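PDB 5LHF: N-(5'-phosphoribosyl)anthranilate isomerase from Thermococcus kodakarensis, which catalyses the isomerisation of N-(5-phospho-beta-D-ribosyl)anthranilate to 1-(2-carboxyphenylamino)-1-deoxy-D-ribulose 5-phosphate, the third step from chorismate to tryptophan. Local coordinates for residues K103-P108 with E123-Y128; D113-A118 with S150-K155; L135-G140 with I159-G164; H145-S150 with R175-A180. One frame throughout, in Å; residues are numbered along the deposited sequence.

Interaction 1. Residues K103-P108 with E123-Y128; sequences KAFMVP and ELIGQY
Phe105 turns the edge of its ring toward the face of Tyr128 in an offset edge-to-face pair. The two planes stand at 79° and the ring centroids lie 5.7 Å apart. Phe105 CZ approaches Tyr128 CD2. One face of the Phe105 ring is covered by Ile125, whose CG1 sits 3.8 Å from the ring centroid and almost straight above it, a CH-pi contact. Leu124 comes in at the ring edge, with CG 3.7 Å from Phe105 CE1. The contact lies within a beta-alpha-beta unit of the TIM barrel: strand 100-106 faces the end of helix 114-126, which leads on to strand 132-136. Phe105 is thus a strand residue whose side chain points outward, into the layer between barrel and helix. An alanine at Phe105 would probably open a gap between Leu124, Ile125 and Tyr128, and leave the Tyr128 face without its aromatic mate. Lys103 lies over a face of the Tyr128 ring, with CE 3.4 Å from Tyr128 CZ. Its chain bends at chi2 (89°), which places CD over that ring, offset toward the rim. Lys103 NZ donates to Ala104 O at 3.1 Å and also to Ser83 O. A water accepts a weak bond from Lys103 NZ and donates to Tyr128 OH at 3.0 Å. Tyr128 OH is also hydrogen-bonded to Met85 O.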
loop_
_atom_site.group_PDB
_atom_site.type_symbol
_atom_site.label_atom_id
_atom_site.label_comp_id
_atom_site.label_asym_id
_atom_site.label_seq_id
_atom_site.Cartn_x
_atom_site.Cartn_y
_atom_site.Cartn_z
ATOM N N LYS A 103 6.386 3.234 2.730
ATOM C CA LYS A 103 6.637 4.152 1.631
ATOM C C LYS A 103 6.274 3.472 0.319
ATOM O O LYS A 103 6.709 2.348 0.063
ATOM C CB LYS A 103 8.102 4.590 1.614
ATOM C CG LYS A 103 8.475 5.437 0.408
ATOM C CD LYS A 103 8.253 6.930 0.632
ATOM C CE LYS A 103 8.881 7.722 -0.515
ATOM N NZ LYS A 103 8.082 7.646 -1.764
ATOM N N ALA A 104 5.487 4.153 -0.506
ATOM C CA ALA A 104 5.113 3.653 -1.824
ATOM C C ALA A 104 6.040 4.213 -2.899
ATOM O O ALA A 104 6.350 5.408 -2.908
ATOM C CB ALA A 104 3.655 4.008 -2.133
ATOM N N PHE A 105 6.489 3.336 -3.800
ATOM C CA PHE A 105 7.359 3.689 -4.915
ATOM C C PHE A 105 6.696 3.289 -6.223
ATOM O O PHE A 105 6.208 2.163 -6.354
ATOM C CB PHE A 105 8.723 2.985 -4.817
ATOM C CG PHE A 105 9.550 3.411 -3.643
ATOM C CD1 PHE A 105 10.424 4.483 -3.745
ATOM C CD2 PHE A 105 9.452 2.742 -2.434
ATOM C CE1 PHE A 105 11.188 4.875 -2.659
ATOM C CE2 PHE A 105 10.218 3.128 -1.347
ATOM C CZ PHE A 105 11.091 4.198 -1.463
ATOM N N MET A 106 6.701 4.193 -7.196
ATOM C CA MET A 106 6.296 3.815 -8.541
ATOM C C MET A 106 7.384 2.958 -9.178
ATOM O O MET A 106 8.580 3.165 -8.947
ATOM C CB MET A 106 6.028 5.053 -9.395
ATOM C CG MET A 106 4.802 5.858 -8.982
ATOM S SD MET A 106 4.575 7.348 -9.984
ATOM C CE MET A 106 6.097 8.229 -9.628
ATOM N N VAL A 107 6.969 1.971 -9.962
ATOM C CA VAL A 107 7.938 1.132 -10.664
ATOM C C VAL A 107 8.348 1.845 -11.949
ATOM O O VAL A 107 7.518 2.012 -12.856
ATOM C CB VAL A 107 7.367 -0.262 -10.955
ATOM C CG1 VAL A 107 8.421 -1.117 -11.629
ATOM C CG2 VAL A 107 6.864 -0.904 -9.672
ATOM N N PRO A 108 9.600 2.287 -12.070
ATOM C CA PRO A 108 10.003 3.050 -13.256
ATOM C C PRO A 108 9.950 2.209 -14.522
ATOM O O PRO A 108 10.129 0.989 -14.495
ATOM C CB PRO A 108 11.446 3.472 -12.940
ATOM C CG PRO A 108 11.619 3.258 -11.464
ATOM C CD PRO A 108 10.699 2.135 -11.102
ATOM N N GLU A 123 18.314 2.149 -5.651
ATOM C CA GLU A 123 19.055 3.274 -5.093
ATOM C C GLU A 123 18.118 4.291 -4.451
ATOM O O GLU A 123 18.478 4.905 -3.444
ATOM C CB GLU A 123 19.951 3.929 -6.153
ATOM C CG GLU A 123 19.252 4.498 -7.381
ATOM C CD GLU A 123 18.648 5.887 -7.161
ATOM O OE1 GLU A 123 19.145 6.638 -6.291
ATOM O OE2 GLU A 123 17.667 6.223 -7.862
ATOM N N LEU A 124 16.910 4.465 -4.997
ATOM C CA LEU A 124 15.943 5.350 -4.351
ATOM C C LEU A 124 15.467 4.758 -3.028
ATOM O O LEU A 124 15.360 5.470 -2.024
ATOM C CB LEU A 124 14.761 5.615 -5.286
ATOM C CG LEU A 124 13.676 6.564 -4.756
ATOM C CD1 LEU A 124 14.278 7.908 -4.307
ATOM C CD2 LEU A 124 12.559 6.766 -5.784
ATOM N N ILE A 125 15.210 3.448 -3.005
ATOM C CA ILE A 125 14.698 2.793 -1.804
ATOM C C ILE A 125 15.710 2.870 -0.664
ATOM O O ILE A 125 15.345 3.098 0.497
ATOM C CB ILE A 125 14.309 1.341 -2.138
ATOM C CG1 ILE A 125 13.145 1.349 -3.132
ATOM C CG2 ILE A 125 13.970 0.559 -0.881
ATOM C CD1 ILE A 125 12.746 -0.036 -3.652
ATOM N N GLY A 126 16.994 2.688 -0.974
ATOM C CA GLY A 126 18.025 2.755 0.053
ATOM C C GLY A 126 18.092 4.080 0.790
ATOM O O GLY A 126 18.628 4.134 1.902
ATOM N N GLN A 127 17.548 5.148 0.203
ATOM C CA GLN A 127 17.583 6.467 0.830
ATOM C C GLN A 127 16.651 6.594 2.026
ATOM O O GLN A 127 16.795 7.555 2.796
ATOM C CB GLN A 127 17.233 7.539 -0.201
ATOM C CG GLN A 127 18.045 7.460 -1.486
ATOM C CD GLN A 127 17.729 8.597 -2.446
ATOM O OE1 GLN A 127 16.956 9.497 -2.122
ATOM N NE2 GLN A 127 18.323 8.557 -3.635
ATOM N N TYR A 128 15.709 5.666 2.205
ATOM C CA TYR A 128 14.690 5.775 3.236
ATOM C C TYR A 128 14.929 4.766 4.351
ATOM O O TYR A 128 15.511 3.697 4.140
ATOM C CB TYR A 128 13.284 5.569 2.646
ATOM C CG TYR A 128 12.818 6.719 1.788
ATOM C CD1 TYR A 128 12.010 7.722 2.318
ATOM C CD2 TYR A 128 13.200 6.824 0.457
ATOM C CE1 TYR A 128 11.587 8.787 1.541
ATOM C CE2 TYR A 128 12.784 7.893 -0.328
ATOM C CZ TYR A 128 11.977 8.873 0.224
ATOM O OH TYR A 128 11.544 9.934 -0.535
HETATM O O HOH W 1 10.535 9.058 -3.275
#

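Interaction 2. Residues D113-A118 with S150-K155; sequences DPAEDA and SAIIAK
Two neighbouring helices of the outer layer of the TIM barrel meet here, and Ala118 and Ile152 form the middle of the contact. Helix 114-126 follows the fifth barrel strand and helix 143-156 follows the sixth. Their short segments run in the same general sense. The axes cross at -48° and approach to 9.2 Å. The nearest backbones are those of Ala118 and Ile152, with CA atoms 6.5 Å apart. Here the Ala118 side chain points at Ile152. Ala118 CB meets both branches of Ile152, lying 3.9 Å from Ile152 CG2 and equally near Ile152 CD1. CG1 of Ile152 is anti to its carbonyl carbon (chi1 -64°), and the chain then extends to CD1. Ile152 CD1 also lies 3.9 Å from Ala115 CA, so Ile152 spans one turn of the facing helix. Ile153 leaves its backbone alongside the contact, and its CD1 then swings across to Ala118. A bend at chi2 (-65°) carries Ile153 CD1 to 3.6 Å from Ala118 O. This is packing of a methyl on a carbonyl oxygen. Ile153 also touches Leu121, Leu122 and Ile125 of helix 114-126, and Leu135 on the barrel strand beneath, so it fills the layer between helices and sheet. The side-chain contacts between the helices are apolar. Helix 114-126 begins with Asp113 at the N-cap position. Asp113 OD1 accepts from Ala115 N at 3.0 Å, and the N-H comes from above the carboxylate plane.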
loop_
_atom_site.group_PDB
_atom_site.type_symbol
_atom_site.label_atom_id
_atom_site.label_comp_id
_atom_site.label_asym_id
_atom_site.label_seq_id
_atom_site.Cartn_x
_atom_site.Cartn_y
_atom_site.Cartn_z
ATOM N N ASP A 113 15.177 -3.022 -20.465
ATOM C CA ASP A 113 15.730 -4.051 -19.595
ATOM C C ASP A 113 15.231 -3.831 -18.173
ATOM O O ASP A 113 15.530 -2.785 -17.583
ATOM C CB ASP A 113 17.247 -4.007 -19.633
ATOM C CG ASP A 113 17.901 -5.004 -18.682
ATOM O OD1 ASP A 113 17.213 -5.907 -18.153
ATOM O OD2 ASP A 113 19.132 -4.889 -18.487
ATOM N N PRO A 114 14.479 -4.770 -17.586
ATOM C CA PRO A 114 14.005 -4.560 -16.205
ATOM C C PRO A 114 15.135 -4.443 -15.195
ATOM O O PRO A 114 14.965 -3.789 -14.157
ATOM C CB PRO A 114 13.129 -5.792 -15.939
ATOM C CG PRO A 114 12.820 -6.369 -17.291
ATOM C CD PRO A 114 13.991 -6.035 -18.159
ATOM N N ALA A 115 16.300 -5.034 -15.483
ATOM C CA ALA A 115 17.418 -4.973 -14.547
ATOM C C ALA A 115 17.911 -3.546 -14.341
ATOM O O ALA A 115 18.415 -3.215 -13.260
ATOM C CB ALA A 115 18.559 -5.862 -15.042
ATOM N N GLU A 116 17.788 -2.690 -15.356
ATOM C CA GLU A 116 18.262 -1.320 -15.204
ATOM C C GLU A 116 17.255 -0.466 -14.449
ATOM O O GLU A 116 17.640 0.348 -13.602
ATOM C CB GLU A 116 18.572 -0.717 -16.570
ATOM C CG GLU A 116 19.530 -1.567 -17.380
ATOM C CD GLU A 116 20.097 -0.834 -18.570
ATOM O OE1 GLU A 116 21.162 -1.259 -19.074
ATOM O OE2 GLU A 116 19.482 0.167 -18.997
ATOM N N ASP A 117 15.966 -0.641 -14.744
ATOM C CA ASP A 117 14.939 -0.015 -13.921
ATOM C C ASP A 117 15.030 -0.500 -12.478
ATOM O O ASP A 117 14.851 0.286 -11.537
ATOM C CB ASP A 117 13.556 -0.291 -14.514
ATOM C CG ASP A 117 13.212 0.661 -15.651
ATOM O OD1 ASP A 117 13.571 1.856 -15.556
ATOM O OD2 ASP A 117 12.585 0.219 -16.637
ATOM N N ALA A 118 15.344 -1.786 -12.285
ATOM C CA ALA A 118 15.516 -2.314 -10.934
ATOM C C ALA A 118 16.678 -1.639 -10.208
ATOM O O ALA A 118 16.565 -1.316 -9.020
ATOM C CB ALA A 118 15.713 -3.832 -10.976
ATOM N N SER A 150 10.005 -5.704 -10.117
ATOM C CA SER A 150 9.639 -5.936 -8.726
ATOM C C SER A 150 10.236 -7.235 -8.212
ATOM O O SER A 150 10.632 -7.326 -7.040
ATOM C CB SER A 150 8.115 -5.945 -8.585
ATOM O OG SER A 150 7.571 -4.713 -9.035
ATOM N N ALA A 151 10.310 -8.255 -9.076
ATOM C CA ALA A 151 10.878 -9.527 -8.650
ATOM C C ALA A 151 12.332 -9.370 -8.222
ATOM O O ALA A 151 12.773 -10.025 -7.270
ATOM C CB ALA A 151 10.751 -10.563 -9.769
ATOM N N ILE A 152 13.081 -8.487 -8.883
ATOM C CA ILE A 152 14.458 -8.240 -8.465
ATOM C C ILE A 152 14.491 -7.516 -7.121
ATOM O O ILE A 152 15.289 -7.856 -6.237
ATOM C CB ILE A 152 15.214 -7.463 -9.557
ATOM C CG1 ILE A 152 15.329 -8.315 -10.828
ATOM C CG2 ILE A 152 16.592 -7.058 -9.058
ATOM C CD1 ILE A 152 15.868 -7.557 -12.051
ATOM N N ILE A 153 13.619 -6.518 -6.941
ATOM C CA ILE A 153 13.569 -5.779 -5.683
ATOM C C ILE A 153 13.195 -6.700 -4.529
ATOM O O ILE A 153 13.703 -6.551 -3.408
ATOM C CB ILE A 153 12.580 -4.604 -5.787
ATOM C CG1 ILE A 153 12.826 -3.770 -7.053
ATOM C CG2 ILE A 153 12.647 -3.751 -4.527
ATOM C CD1 ILE A 153 14.147 -3.075 -7.086
ATOM N N ALA A 154 12.290 -7.657 -4.775
ATOM C CA ALA A 154 11.758 -8.495 -3.706
ATOM C C ALA A 154 12.808 -9.422 -3.116
ATOM O O ALA A 154 12.593 -9.957 -2.025
ATOM C CB ALA A 154 10.568 -9.326 -4.214
ATOM N N LYS A 155 13.930 -9.633 -3.813
ATOM C CA LYS A 155 15.001 -10.450 -3.254
ATOM C C LYS A 155 15.779 -9.702 -2.175
ATOM O O LYS A 155 16.351 -10.340 -1.281
ATOM C CB LYS A 155 15.945 -10.917 -4.367
ATOM C CG LYS A 155 15.268 -11.845 -5.365
ATOM C CD LYS A 155 16.185 -12.182 -6.522
ATOM C CE LYS A 155 15.408 -12.782 -7.677
ATOM N NZ LYS A 155 16.313 -13.259 -8.755
#

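Interaction 3. Residues L135-G140 with I159-G164; sequences LDTGVG and IVLAGG
Ala162 O accepts two hydrogen bonds from Thr137, one from the backbone N at 3.0 Å and one from the hydroxyl OG1 at 2.8 Å. The backbone N-H is nearly straight at 171°, but its donor lies above the carbonyl plane. OG1 is tilted less from that plane. The hydroxyl sits between the backbone N and the carbonyl carbon of Thr137 (chi1 63°), which places it beside Ala162 O. A valine here has no hydroxyl to give, and Ala162 O would probably be left with the backbone N as its one donor from this residue. Two further bonds join the backbones. Leu135 N donates to Val160 O and Ala162 N donates to Leu135 O, both at 2.9 Å. They set a parallel pairing, with Leu135 opposite Leu161 and Asp136 opposite Ala162. Gly163 lies close to Thr137. A side chain on Gly163 would clash with Thr137 O, and its backbone angles also suit glycine. Asp136 OD2 approaches Gly163 CA at 3.6 Å.

The apolar part lies on the Leu135 and Leu161 side of the sheet. Thr137 CG2 packs on Leu161 CD1 at 3.6 Å, the two side chains crossing at about a right angle. Leu135 CD1 meets Ile159 CD1 at 3.7 Å. Helix 143-156 covers this side, where Ser150 and Ile153 touch Leu135. The arrangement is the parallel pairing of the sixth and seventh strands of a TIM barrel, joined through that helix as a beta-alpha-beta unit.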
loop_
_atom_site.group_PDB
_atom_site.type_symbol
_atom_site.label_atom_id
_atom_site.label_comp_id
_atom_site.label_asym_id
_atom_site.label_seq_id
_atom_site.Cartn_x
_atom_site.Cartn_y
_atom_site.Cartn_z
ATOM N N LEU A 135 5.555 -1.434 -3.569
ATOM C CA LEU A 135 5.852 -1.227 -4.982
ATOM C C LEU A 135 4.529 -1.130 -5.734
ATOM O O LEU A 135 3.777 -2.109 -5.816
ATOM C CB LEU A 135 6.734 -2.351 -5.543
ATOM C CG LEU A 135 8.145 -2.508 -4.962
ATOM C CD1 LEU A 135 8.974 -3.558 -5.722
ATOM C CD2 LEU A 135 8.865 -1.174 -4.944
ATOM N N ASP A 136 4.253 0.039 -6.295
ATOM C CA ASP A 136 2.991 0.309 -6.981
ATOM C C ASP A 136 3.178 0.084 -8.482
ATOM O O ASP A 136 3.762 0.922 -9.173
ATOM C CB ASP A 136 2.541 1.734 -6.677
ATOM C CG ASP A 136 1.132 2.009 -7.144
ATOM O OD1 ASP A 136 0.827 3.184 -7.406
ATOM O OD2 ASP A 136 0.329 1.057 -7.259
ATOM N N THR A 137 2.656 -1.030 -8.991
ATOM C CA THR A 137 2.825 -1.417 -10.389
ATOM C C THR A 137 1.767 -0.767 -11.283
ATOM O O THR A 137 0.667 -0.432 -10.841
ATOM C CB THR A 137 2.756 -2.936 -10.535
ATOM O OG1 THR A 137 1.457 -3.393 -10.143
ATOM C CG2 THR A 137 3.799 -3.601 -9.657
ATOM N N GLY A 138 2.108 -0.616 -12.566
ATOM C CA GLY A 138 1.283 0.099 -13.522
ATOM C C GLY A 138 0.406 -0.803 -14.372
ATOM O O GLY A 138 0.206 -1.987 -14.076
ATOM N N VAL A 139 -0.112 -0.235 -15.469
ATOM C CA VAL A 139 -1.116 -0.913 -16.291
ATOM C C VAL A 139 -0.614 -1.164 -17.708
ATOM O O VAL A 139 0.551 -0.908 -18.023
ATOM C CB VAL A 139 -2.428 -0.108 -16.321
ATOM C CG1 VAL A 139 -2.987 0.012 -14.917
ATOM C CG2 VAL A 139 -2.201 1.286 -16.952
ATOM N N GLY A 140 -1.489 -1.689 -18.571
ATOM C CA GLY A 140 -1.107 -1.861 -19.960
ATOM C C GLY A 140 -0.017 -2.911 -20.142
ATOM O O GLY A 140 0.270 -3.729 -19.258
ATOM N N ILE A 159 9.052 -6.780 0.224
ATOM C CA ILE A 159 8.232 -5.695 -0.305
ATOM C C ILE A 159 6.757 -6.093 -0.290
ATOM O O ILE A 159 6.397 -7.272 -0.232
ATOM C CB ILE A 159 8.692 -5.296 -1.721
ATOM C CG1 ILE A 159 8.489 -6.449 -2.707
ATOM C CG2 ILE A 159 10.162 -4.834 -1.707
ATOM C CD1 ILE A 159 7.398 -6.216 -3.719
ATOM N N VAL A 160 5.894 -5.080 -0.331
ATOM C CA VAL A 160 4.458 -5.252 -0.505
ATOM C C VAL A 160 4.135 -4.902 -1.951
ATOM O O VAL A 160 4.382 -3.772 -2.393
ATOM C CB VAL A 160 3.657 -4.359 0.461
ATOM C CG1 VAL A 160 2.150 -4.526 0.230
ATOM C CG2 VAL A 160 4.011 -4.662 1.913
ATOM N N LEU A 161 3.601 -5.864 -2.699
ATOM C CA LEU A 161 3.258 -5.657 -4.102
ATOM C C LEU A 161 1.851 -5.085 -4.216
ATOM O O LEU A 161 0.915 -5.603 -3.594
ATOM C CB LEU A 161 3.340 -6.972 -4.875
ATOM C CG LEU A 161 3.109 -6.906 -6.392
ATOM C CD1 LEU A 161 4.195 -6.110 -7.102
ATOM C CD2 LEU A 161 3.000 -8.345 -6.964
ATOM N N ALA A 162 1.698 -4.029 -5.019
ATOM C CA ALA A 162 0.413 -3.350 -5.155
ATOM C C ALA A 162 0.193 -2.952 -6.606
ATOM O O ALA A 162 1.106 -3.002 -7.438
ATOM C CB ALA A 162 0.330 -2.104 -4.261
ATOM N N GLY A 163 -1.034 -2.524 -6.895
ATOM C CA GLY A 163 -1.359 -2.006 -8.209
ATOM C C GLY A 163 -2.162 -2.959 -9.070
ATOM O O GLY A 163 -1.614 -3.901 -9.645
ATOM N N GLY A 164 -3.469 -2.716 -9.158
ATOM C CA GLY A 164 -4.337 -3.465 -10.048
ATOM C C GLY A 164 -4.479 -4.943 -9.758
ATOM O O GLY A 164 -4.825 -5.699 -10.662
#

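Interaction 4. Residues H145-S150 with R175-A180; sequences HDYRVS and RWVKPA
Tyr147 and Trp176 form the close-packed part of this contact. The edge of the Tyr147 ring points at the face of Trp176, with planes at 68° and Tyr147 CD2 3.6 Å from Trp176 CE3. Tyr147 CB lies over the centre of the indole, 3.8 Å from the centroid of the five-membered ring, a CH-pi contact. CG of Trp176 is anti to its backbone N (chi1 -171°), which brings CG toward Tyr147 CB. Tyr147 OH has a weak hydrogen bond to Arg143 NH2. Val177 fills in on the inner side. Val177 CG2 lies 3.7 Å from Tyr147 O and also touches Tyr147 CB. Val177 CG1 packs on Ser150 CB at 3.8 Å. Both Val177 and Ser150 also touch Leu161 of the barrel strand below.

The outer side is looser and faces solvent. Arg148 is exposed, and its extended chain reaches the rim of the indole. Trp176 CZ2 lies over the centre of one guanidinium face, 3.6 Å from Arg148 CZ. The two planes are 78° apart, so the rim of the indole, at CZ2, points into the face of the guanidinium; the two planes are not stacked. The contact is helix-to-helix packing between adjacent members of the outer ring of a TIM barrel, the helices after strands six and seven.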
loop_
_atom_site.group_PDB
_atom_site.type_symbol
_atom_site.label_atom_id
_atom_site.label_comp_id
_atom_site.label_asym_id
_atom_site.label_seq_id
_atom_site.Cartn_x
_atom_site.Cartn_y
_atom_site.Cartn_z
ATOM N N HIS A 145 6.691 -5.942 -17.561
ATOM C CA HIS A 145 7.974 -5.332 -17.232
ATOM C C HIS A 145 8.030 -4.923 -15.767
ATOM O O HIS A 145 9.071 -5.061 -15.112
ATOM C CB HIS A 145 8.201 -4.121 -18.136
ATOM C CG HIS A 145 9.237 -3.163 -17.632
ATOM N ND1 HIS A 145 8.969 -2.210 -16.672
ATOM C CD2 HIS A 145 10.535 -2.995 -17.976
ATOM C CE1 HIS A 145 10.062 -1.508 -16.434
ATOM N NE2 HIS A 145 11.027 -1.964 -17.214
ATOM N N ASP A 146 6.926 -4.394 -15.241
ATOM C CA ASP A 146 6.908 -3.966 -13.846
ATOM C C ASP A 146 7.085 -5.148 -12.901
ATOM O O ASP A 146 7.780 -5.034 -11.888
ATOM C CB ASP A 146 5.615 -3.212 -13.542
ATOM C CG ASP A 146 5.498 -1.907 -14.317
ATOM O OD1 ASP A 146 6.445 -1.555 -15.049
ATOM O OD2 ASP A 146 4.457 -1.229 -14.178
ATOM N N TYR A 147 6.470 -6.293 -13.218
ATOM C CA TYR A 147 6.686 -7.492 -12.407
ATOM C C TYR A 147 8.150 -7.931 -12.431
ATOM O O TYR A 147 8.695 -8.363 -11.409
ATOM C CB TYR A 147 5.800 -8.640 -12.896
ATOM C CG TYR A 147 4.315 -8.540 -12.591
ATOM C CD1 TYR A 147 3.800 -7.580 -11.726
ATOM C CD2 TYR A 147 3.422 -9.424 -13.187
ATOM C CE1 TYR A 147 2.425 -7.514 -11.467
ATOM C CE2 TYR A 147 2.058 -9.364 -12.932
ATOM C CZ TYR A 147 1.566 -8.417 -12.083
ATOM O OH TYR A 147 0.207 -8.390 -11.854
ATOM N N ARG A 148 8.800 -7.852 -13.594
ATOM C CA ARG A 148 10.201 -8.266 -13.669
ATOM C C ARG A 148 11.089 -7.380 -12.810
ATOM O O ARG A 148 12.029 -7.865 -12.167
ATOM C CB ARG A 148 10.688 -8.240 -15.115
ATOM C CG ARG A 148 10.051 -9.271 -15.987
ATOM C CD ARG A 148 10.274 -8.932 -17.438
ATOM N NE ARG A 148 9.251 -9.503 -18.301
ATOM C CZ ARG A 148 9.213 -10.774 -18.677
ATOM N NH1 ARG A 148 10.139 -11.620 -18.264
ATOM N NH2 ARG A 148 8.246 -11.196 -19.466
ATOM N N VAL A 149 10.822 -6.071 -12.805
ATOM C CA VAL A 149 11.550 -5.168 -11.921
ATOM C C VAL A 149 11.285 -5.532 -10.467
ATOM O O VAL A 149 12.214 -5.664 -9.659
ATOM C CB VAL A 149 11.160 -3.708 -12.209
ATOM C CG1 VAL A 149 11.793 -2.771 -11.177
ATOM C CG2 VAL A 149 11.557 -3.315 -13.631
ATOM N N SER A 150 10.005 -5.704 -10.117
ATOM C CA SER A 150 9.639 -5.936 -8.726
ATOM C C SER A 150 10.236 -7.235 -8.212
ATOM O O SER A 150 10.632 -7.326 -7.040
ATOM C CB SER A 150 8.115 -5.945 -8.585
ATOM O OG SER A 150 7.571 -4.713 -9.035
ATOM N N ARG A 175 3.412 -15.563 -7.740
ATOM C CA ARG A 175 4.489 -16.500 -8.030
ATOM C C ARG A 175 5.506 -15.937 -9.017
ATOM O O ARG A 175 6.610 -16.490 -9.127
ATOM C CB ARG A 175 3.911 -17.842 -8.487
ATOM C CG ARG A 175 3.267 -18.617 -7.317
ATOM C CD ARG A 175 2.543 -19.892 -7.758
ATOM N NE ARG A 175 1.271 -19.608 -8.418
ATOM C CZ ARG A 175 1.113 -19.504 -9.736
ATOM N NH1 ARG A 175 2.144 -19.659 -10.549
ATOM N NH2 ARG A 175 -0.076 -19.238 -10.240
ATOM N N TRP A 176 5.191 -14.818 -9.678
ATOM C CA TRP A 176 6.165 -14.114 -10.509
ATOM C C TRP A 176 7.079 -13.230 -9.666
ATOM O O TRP A 176 8.306 -13.279 -9.802
ATOM C CB TRP A 176 5.434 -13.284 -11.564
ATOM C CG TRP A 176 6.279 -12.658 -12.626
ATOM C CD1 TRP A 176 7.592 -12.271 -12.536
ATOM C CD2 TRP A 176 5.864 -12.348 -13.962
ATOM N NE1 TRP A 176 8.014 -11.739 -13.734
ATOM C CE2 TRP A 176 6.972 -11.775 -14.624
ATOM C CE3 TRP A 176 4.660 -12.497 -14.660
ATOM C CZ2 TRP A 176 6.908 -11.347 -15.952
ATOM C CZ3 TRP A 176 4.598 -12.073 -15.978
ATOM C CH2 TRP A 176 5.716 -11.508 -16.610
ATOM N N VAL A 177 6.500 -12.430 -8.774
ATOM C CA VAL A 177 7.291 -11.461 -8.010
ATOM C C VAL A 177 7.784 -12.039 -6.685
ATOM O O VAL A 177 8.837 -11.627 -6.190
ATOM C CB VAL A 177 6.452 -10.194 -7.787
ATOM C CG1 VAL A 177 7.179 -9.176 -6.890
ATOM C CG2 VAL A 177 6.087 -9.572 -9.128
ATOM N N LYS A 178 7.046 -12.991 -6.116
ATOM C CA LYS A 178 7.313 -13.542 -4.790
ATOM C C LYS A 178 7.498 -12.449 -3.732
ATOM O O LYS A 178 8.538 -12.386 -3.069
ATOM C CB LYS A 178 8.510 -14.482 -4.817
ATOM C CG LYS A 178 8.310 -15.694 -5.715
ATOM C CD LYS A 178 9.504 -16.621 -5.651
ATOM C CE LYS A 178 9.198 -17.943 -6.324
ATOM N NZ LYS A 178 8.851 -17.750 -7.759
ATOM N N PRO A 179 6.499 -11.598 -3.531
ATOM C CA PRO A 179 6.595 -10.547 -2.518
ATOM C C PRO A 179 6.313 -11.103 -1.129
ATOM O O PRO A 179 5.775 -12.203 -0.963
ATOM C CB PRO A 179 5.499 -9.563 -2.944
ATOM C CG PRO A 179 4.431 -10.470 -3.481
ATOM C CD PRO A 179 5.171 -11.628 -4.171
ATOM N N ALA A 180 6.688 -10.311 -0.123
ATOM C CA ALA A 180 6.320 -10.623 1.252
ATOM C C ALA A 180 4.887 -10.228 1.569
ATOM O O ALA A 180 4.301 -10.761 2.517
ATOM C CB ALA A 180 7.269 -9.937 2.232
#

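The four contacts follow one arc of the barrel. Interactions 2 and 4 lie closest, with centres about 8 Å apart, and share Ser150 of helix 143-156. Interaction 3 pairs the strands before and after that helix, and Leu135 CD1 lies 3.8 Å from Ser150 OG. Interaction 1 joins the same sheet through Phe105 O and Asp136 N, 2.9 Å apart. Gly138 N and Asp146 OD2, also 2.9 Å apart, tie the loop of interaction 3 to the helix of interaction 4. The active site of TIM-barrel enzymes lies at the C-terminal strand ends, so the turns of interaction 3 are probably nearest to it; interactions 2 and 4 pack in the outer helix layer.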